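Rho guanine nucleotide exchange factor 11 (Homo sapiens, PDB 5JHH) probably activates Rho-family GTPases by promoting exchange of GDP for GTP through its DH domain, which is followed by a PH domain. Local coordinates at residues F310-L320 / I334-Y345. Sequence-based numbering, arbitrary orientation.
Sequences FSPVLKLNAVL and ICTSKLGPPQIY
Y345 lies between L314 and F310, which cover opposite faces of its ring. L314 CD1 sits over the centre of one face, 3.7 Å from the centroid of the Y345 ring, while the F310 ring meets the other obliquely, the two planes turned 49° apart. At the rim, Y345 OH donates a very short hydrogen bond of 2.5 Å to S311 O, which lies in the plane of the ring. A water links the same hydroxyl to S311 N, so both backbone polar groups of S311 are engaged. An alanine in place of Y345 would remove ring and hydroxyl, and is likely to leave S311 O without this donor and open a gap between L314 and F310. F310 also brings its CZ to 3.3 Å from Q343 CB. Farther along, V319 and L320 pair antiparallel with C335 and I334 in the hairpin of strands 319-323 and 330-335, part of the PH-domain sheet. L320 and I334 exchange two backbone hydrogen bonds, and T336 N donates a 2.9 Å hydrogen bond to A318 O. The T336 side chain crosses that of L320 at about a right angle: with OG1 between the backbone N and carbonyl carbon (chi1 58°), CG2 is turned to L320 CG, 3.6 Å away. The W262 ring also meets those of Y345 and F310; V319 touches V366 of helix 352-368.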
ATOM      1  N   PHE A 310      13.910 -27.750 -23.762  1.00 71.70           N
ATOM      2  CA  PHE A 310      12.750 -27.238 -23.010  1.00 65.00           C
ATOM      3  C   PHE A 310      12.097 -25.992 -23.654  1.00 59.10           C
ATOM      4  O   PHE A 310      12.801 -25.059 -24.056  1.00 55.77           O
ATOM      5  CB  PHE A 310      13.200 -26.861 -21.606  1.00 68.37           C
ATOM      6  CG  PHE A 310      12.980 -27.934 -20.580  1.00 70.74           C
ATOM      7  CD1 PHE A 310      11.710 -28.403 -20.320  1.00 69.34           C
ATOM      8  CD2 PHE A 310      14.039 -28.419 -19.817  1.00 74.25           C
ATOM      9  CE1 PHE A 310      11.498 -29.359 -19.341  1.00 73.02           C
ATOM     10  CE2 PHE A 310      13.830 -29.371 -18.834  1.00 73.62           C
ATOM     11  CZ  PHE A 310      12.558 -29.837 -18.594  1.00 73.25           C
ATOM     12  N   SER A 311      10.762 -25.971 -23.737  1.00 53.54           N
ATOM     13  CA  SER A 311      10.034 -24.765 -24.198  1.00 52.30           C
ATOM     14  C   SER A 311      10.019 -23.673 -23.105  1.00 51.48           C
ATOM     15  O   SER A 311       9.939 -23.987 -21.908  1.00 47.82           O
ATOM     16  CB  SER A 311       8.585 -25.082 -24.599  1.00 50.56           C
ATOM     17  OG  SER A 311       7.854 -23.895 -24.939  1.00 43.75           O
ATOM     18  N   PRO A 312      10.083 -22.394 -23.524  1.00 53.48           N
ATOM     19  CA  PRO A 312      10.106 -21.256 -22.603  1.00 56.03           C
ATOM     20  C   PRO A 312       8.707 -20.711 -22.288  1.00 49.67           C
ATOM     21  O   PRO A 312       8.557 -19.877 -21.397  1.00 42.75           O
ATOM     22  CB  PRO A 312      10.934 -20.214 -23.364  1.00 54.18           C
ATOM     23  CG  PRO A 312      10.758 -20.553 -24.814  1.00 58.41           C
ATOM     24  CD  PRO A 312      10.165 -21.938 -24.930  1.00 58.05           C
ATOM     25  N   VAL A 313       7.706 -21.211 -23.003  1.00 45.78           N
ATOM     26  CA  VAL A 313       6.329 -20.836 -22.791  1.00 41.60           C
ATOM     27  C   VAL A 313       5.532 -22.073 -22.433  1.00 43.06           C
ATOM     28  O   VAL A 313       5.673 -23.115 -23.060  1.00 53.51           O
ATOM     29  CB  VAL A 313       5.731 -20.245 -24.056  1.00 41.08           C
ATOM     30  CG1 VAL A 313       4.270 -19.884 -23.839  1.00 46.63           C
ATOM     31  CG2 VAL A 313       6.522 -19.034 -24.478  1.00 38.40           C
ATOM     32  N   LEU A 314       4.683 -21.952 -21.429  1.00 43.14           N
ATOM     33  CA  LEU A 314       3.792 -23.041 -21.012  1.00 42.79           C
ATOM     34  C   LEU A 314       2.366 -22.560 -21.088  1.00 39.97           C
ATOM     35  O   LEU A 314       2.088 -21.436 -20.731  1.00 41.86           O
ATOM     36  CB  LEU A 314       4.140 -23.478 -19.578  1.00 42.50           C
ATOM     37  CG  LEU A 314       5.585 -23.992 -19.474  1.00 46.29           C
ATOM     38  CD1 LEU A 314       5.996 -24.381 -18.070  1.00 44.94           C
ATOM     39  CD2 LEU A 314       5.757 -25.182 -20.412  1.00 51.77           C
ATOM     40  N   LYS A 315       1.476 -23.415 -21.574  1.00 45.37           N
ATOM     41  CA  LYS A 315       0.054 -23.143 -21.578  1.00 42.25           C
ATOM     42  C   LYS A 315      -0.558 -23.653 -20.288  1.00 41.01           C
ATOM     43  O   LYS A 315      -0.447 -24.832 -19.936  1.00 42.12           O
ATOM     44  CB  LYS A 315      -0.610 -23.788 -22.780  1.00 44.08           C
ATOM     45  CG  LYS A 315      -0.048 -23.320 -24.113  1.00 46.93           C
ATOM     46  CD  LYS A 315      -1.137 -23.410 -25.177  1.00 54.67           C
ATOM     47  CE  LYS A 315      -0.605 -23.256 -26.595  1.00 60.96           C
ATOM     48  NZ  LYS A 315      -0.333 -24.575 -27.230  1.00 64.67           N
ATOM     49  N   LEU A 316      -1.221 -22.744 -19.588  1.00 38.37           N
ATOM     50  CA  LEU A 316      -1.728 -23.012 -18.272  1.00 36.80           C
ATOM     51  C   LEU A 316      -2.843 -24.018 -18.294  1.00 37.80           C
ATOM     52  O   LEU A 316      -3.138 -24.602 -17.271  1.00 40.54           O
ATOM     53  CB  LEU A 316      -2.200 -21.714 -17.624  1.00 39.63           C
ATOM     54  CG  LEU A 316      -1.116 -20.667 -17.303  1.00 39.50           C
ATOM     55  CD1 LEU A 316      -1.770 -19.412 -16.793  1.00 40.68           C
ATOM     56  CD2 LEU A 316      -0.103 -21.167 -16.287  1.00 38.99           C
ATOM     57  N   ASN A 317      -3.463 -24.244 -19.443  1.00 34.57           N
ATOM     58  CA  ASN A 317      -4.514 -25.267 -19.521  1.00 39.07           C
ATOM     59  C   ASN A 317      -3.983 -26.689 -19.688  1.00 41.73           C
ATOM     60  O   ASN A 317      -4.763 -27.643 -19.686  1.00 41.44           O
ATOM     61  CB  ASN A 317      -5.476 -24.967 -20.673  1.00 39.91           C
ATOM     62  CG  ASN A 317      -4.781 -24.898 -21.998  1.00 38.61           C
ATOM     63  OD1 ASN A 317      -3.633 -25.300 -22.137  1.00 41.42           O
ATOM     64  ND2 ASN A 317      -5.457 -24.354 -22.971  1.00 40.65           N
ATOM     65  N   ALA A 318      -2.662 -26.803 -19.819  1.00 43.13           N
ATOM     66  CA  ALA A 318      -1.964 -28.057 -20.088  1.00 42.55           C
ATOM     67  C   ALA A 318      -0.835 -28.282 -19.075  1.00 42.73           C
ATOM     68  O   ALA A 318       0.251 -28.780 -19.432  1.00 41.49           O
ATOM     69  CB  ALA A 318      -1.392 -28.025 -21.503  1.00 41.88           C
ATOM     70  N   VAL A 319      -1.057 -27.859 -17.828  1.00 40.96           N
ATOM     71  CA  VAL A 319      -0.090 -28.121 -16.783  1.00 37.84           C
ATOM     72  C   VAL A 319      -0.738 -28.376 -15.451  1.00 38.25           C
ATOM     73  O   VAL A 319      -1.896 -28.023 -15.208  1.00 40.87           O
ATOM     74  CB  VAL A 319       0.975 -27.012 -16.567  1.00 36.98           C
ATOM     75  CG1 VAL A 319       1.702 -26.614 -17.845  1.00 36.93           C
ATOM     76  CG2 VAL A 319       0.362 -25.791 -15.926  1.00 40.46           C
ATOM     77  N   LEU A 320       0.062 -28.996 -14.590  1.00 39.93           N
ATOM     78  CA  LEU A 320      -0.263 -29.209 -13.185  1.00 43.02           C
ATOM     79  C   LEU A 320       0.839 -28.611 -12.308  1.00 42.55           C
ATOM     80  O   LEU A 320       1.996 -28.522 -12.722  1.00 44.48           O
ATOM     81  CB  LEU A 320      -0.365 -30.707 -12.884  1.00 42.92           C
ATOM     82  CG  LEU A 320      -1.386 -31.483 -13.716  1.00 47.35           C
ATOM     83  CD1 LEU A 320      -1.349 -32.940 -13.275  1.00 48.08           C
ATOM     84  CD2 LEU A 320      -2.795 -30.911 -13.604  1.00 46.80           C
ATOM     85  N   ILE A 334       4.246 -29.513 -14.262  1.00 41.82           N
ATOM     86  CA  ILE A 334       4.186 -30.758 -14.987  1.00 38.69           C
ATOM     87  C   ILE A 334       3.303 -30.570 -16.205  1.00 38.31           C
ATOM     88  O   ILE A 334       2.111 -30.325 -16.064  1.00 38.81           O
ATOM     89  CB  ILE A 334       3.592 -31.828 -14.087  1.00 39.56           C
ATOM     90  CG1 ILE A 334       4.360 -31.854 -12.759  1.00 41.20           C
ATOM     91  CG2 ILE A 334       3.585 -33.168 -14.804  1.00 42.50           C
ATOM     92  CD1 ILE A 334       3.957 -32.965 -11.819  1.00 44.08           C
ATOM     93  N   CYS A 335       3.894 -30.669 -17.393  1.00 40.36           N
ATOM     94  CA  CYS A 335       3.166 -30.461 -18.640  1.00 46.94           C
ATOM     95  C   CYS A 335       2.394 -31.716 -18.951  1.00 46.45           C
ATOM     96  O   CYS A 335       2.939 -32.814 -18.859  1.00 40.49           O
ATOM     97  CB  CYS A 335       4.134 -30.178 -19.777  1.00 48.25           C
ATOM     98  SG  CYS A 335       5.374 -28.913 -19.409  1.00 53.79           S
ATOM     99  N   THR A 336       1.133 -31.557 -19.318  1.00 48.58           N
ATOM    100  CA  THR A 336       0.223 -32.688 -19.394  1.00 51.94           C
ATOM    101  C   THR A 336      -0.144 -33.089 -20.808  1.00 53.21           C
ATOM    102  O   THR A 336      -0.868 -34.070 -21.003  1.00 49.07           O
ATOM    103  CB  THR A 336      -1.064 -32.373 -18.644  1.00 54.47           C
ATOM    104  OG1 THR A 336      -1.670 -31.195 -19.203  1.00 59.31           O
ATOM    105  CG2 THR A 336      -0.754 -32.137 -17.199  1.00 53.28           C
ATOM    106  N   SER A 337       0.315 -32.309 -21.783  1.00 56.64           N
ATOM    107  CA  SER A 337       0.184 -32.669 -23.188  1.00 62.39           C
ATOM    108  C   SER A 337       0.941 -33.962 -23.452  1.00 72.21           C
ATOM    109  O   SER A 337       2.120 -34.074 -23.083  1.00 65.22           O
ATOM    110  CB  SER A 337       0.785 -31.567 -24.061  1.00 62.98           C
ATOM    111  OG  SER A 337       1.137 -32.072 -25.328  1.00 62.41           O
ATOM    112  N   LYS A 338       0.284 -34.937 -24.082  1.00 75.04           N
ATOM    113  CA  LYS A 338       0.995 -36.149 -24.549  1.00 75.27           C
ATOM    114  C   LYS A 338       2.210 -35.853 -25.452  1.00 78.25           C
ATOM    115  O   LYS A 338       3.067 -36.710 -25.673  1.00 74.19           O
ATOM    116  CB  LYS A 338       0.054 -37.124 -25.246  1.00 75.12           C
ATOM    117  CG  LYS A 338      -1.240 -36.543 -25.806  1.00 84.49           C
ATOM    118  CD  LYS A 338      -2.456 -37.052 -25.044  1.00 87.39           C
ATOM    119  CE  LYS A 338      -2.423 -38.576 -24.923  1.00 89.33           C
ATOM    120  NZ  LYS A 338      -3.720 -39.245 -25.215  1.00 91.78           N
ATOM    121  N   LEU A 339       2.292 -34.615 -25.924  1.00 79.21           N
ATOM    122  CA  LEU A 339       3.413 -34.136 -26.700  1.00 81.45           C
ATOM    123  C   LEU A 339       4.359 -33.354 -25.801  1.00 90.73           C
ATOM    124  O   LEU A 339       5.303 -32.736 -26.290  1.00 81.46           O
ATOM    125  CB  LEU A 339       2.908 -33.203 -27.790  1.00 78.44           C
ATOM    126  CG  LEU A 339       1.656 -33.656 -28.558  1.00 86.11           C
ATOM    127  CD1 LEU A 339       0.336 -33.649 -27.773  1.00 86.20           C
ATOM    128  CD2 LEU A 339       1.520 -32.772 -29.789  1.00 84.63           C
ATOM    129  N   GLY A 340       4.090 -33.364 -24.491  1.00 99.31           N
ATOM    130  CA  GLY A 340       4.811 -32.526 -23.528  1.00 93.73           C
ATOM    131  C   GLY A 340       6.199 -33.088 -23.300  1.00 93.84           C
ATOM    132  O   GLY A 340       6.543 -34.148 -23.839  1.00 88.95           O
ATOM    133  N   PRO A 341       7.030 -32.374 -22.529  1.00 89.31           N
ATOM    134  CA  PRO A 341       8.284 -33.023 -22.156  1.00 86.03           C
ATOM    135  C   PRO A 341       8.015 -34.070 -21.071  1.00 76.82           C
ATOM    136  O   PRO A 341       7.201 -33.810 -20.187  1.00 66.95           O
ATOM    137  CB  PRO A 341       9.141 -31.856 -21.616  1.00 84.62           C
ATOM    138  CG  PRO A 341       8.153 -30.844 -21.142  1.00 85.53           C
ATOM    139  CD  PRO A 341       6.961 -30.973 -22.065  1.00 87.71           C
ATOM    140  N   PRO A 342       8.681 -35.247 -21.134  1.00 76.14           N
ATOM    141  CA  PRO A 342       8.658 -36.142 -19.957  1.00 75.12           C
ATOM    142  C   PRO A 342       9.275 -35.502 -18.699  1.00 67.11           C
ATOM    143  O   PRO A 342       9.113 -36.027 -17.588  1.00 60.02           O
ATOM    144  CB  PRO A 342       9.485 -37.361 -20.400  1.00 75.02           C
ATOM    145  CG  PRO A 342       9.565 -37.261 -21.886  1.00 81.03           C
ATOM    146  CD  PRO A 342       9.505 -35.798 -22.224  1.00 76.25           C
ATOM    147  N   GLN A 343       9.989 -34.388 -18.883  1.00 65.71           N
ATOM    148  CA  GLN A 343      10.512 -33.617 -17.755  1.00 69.46           C
ATOM    149  C   GLN A 343       9.574 -32.505 -17.209  1.00 62.24           C
ATOM    150  O   GLN A 343       8.751 -31.875 -17.904  1.00 52.78           O
ATOM    151  CB  GLN A 343      11.909 -33.056 -18.047  1.00 70.37           C
ATOM    152  CG  GLN A 343      12.979 -34.114 -18.297  1.00 78.16           C
ATOM    153  CD  GLN A 343      13.301 -34.315 -19.784  1.00 79.96           C
ATOM    154  OE1 GLN A 343      12.486 -34.034 -20.673  1.00 75.81           O
ATOM    155  NE2 GLN A 343      14.507 -34.792 -20.054  1.00 77.62           N
ATOM    156  N   ILE A 344       9.717 -32.350 -15.907  1.00 53.86           N
ATOM    157  CA  ILE A 344       8.992 -31.409 -15.113  1.00 55.55           C
ATOM    158  C   ILE A 344       9.868 -30.186 -15.049  1.00 48.81           C
ATOM    159  O   ILE A 344      11.084 -30.333 -14.948  1.00 47.26           O
ATOM    160  CB  ILE A 344       8.834 -32.007 -13.700  1.00 58.77           C
ATOM    161  CG1 ILE A 344       7.728 -33.072 -13.733  1.00 63.24           C
ATOM    162  CG2 ILE A 344       8.581 -30.940 -12.648  1.00 55.82           C
ATOM    163  CD1 ILE A 344       7.717 -34.001 -12.534  1.00 65.39           C
ATOM    164  N   TYR A 345       9.252 -29.005 -15.090  1.00 42.93           N
ATOM    165  CA  TYR A 345       9.942 -27.747 -14.796  1.00 39.54           C
ATOM    166  C   TYR A 345      10.026 -27.605 -13.307  1.00 38.96           C
ATOM    167  O   TYR A 345       8.995 -27.631 -12.612  1.00 37.90           O
ATOM    168  CB  TYR A 345       9.181 -26.557 -15.341  1.00 38.79           C
ATOM    169  CG  TYR A 345       9.146 -26.482 -16.845  1.00 41.84           C
ATOM    170  CD1 TYR A 345       8.321 -27.307 -17.594  1.00 42.75           C
ATOM    171  CD2 TYR A 345       9.928 -25.564 -17.513  1.00 42.66           C
ATOM    172  CE1 TYR A 345       8.266 -27.188 -18.981  1.00 47.73           C
ATOM    173  CE2 TYR A 345       9.867 -25.428 -18.887  1.00 47.75           C
ATOM    174  CZ  TYR A 345       9.044 -26.242 -19.624  1.00 45.84           C
ATOM    175  OH  TYR A 345       9.028 -26.084 -21.005  1.00 45.95           O
TER
HETATM  176  O   HOH W   1       9.501 -28.281 -23.222  1.00 51.00           O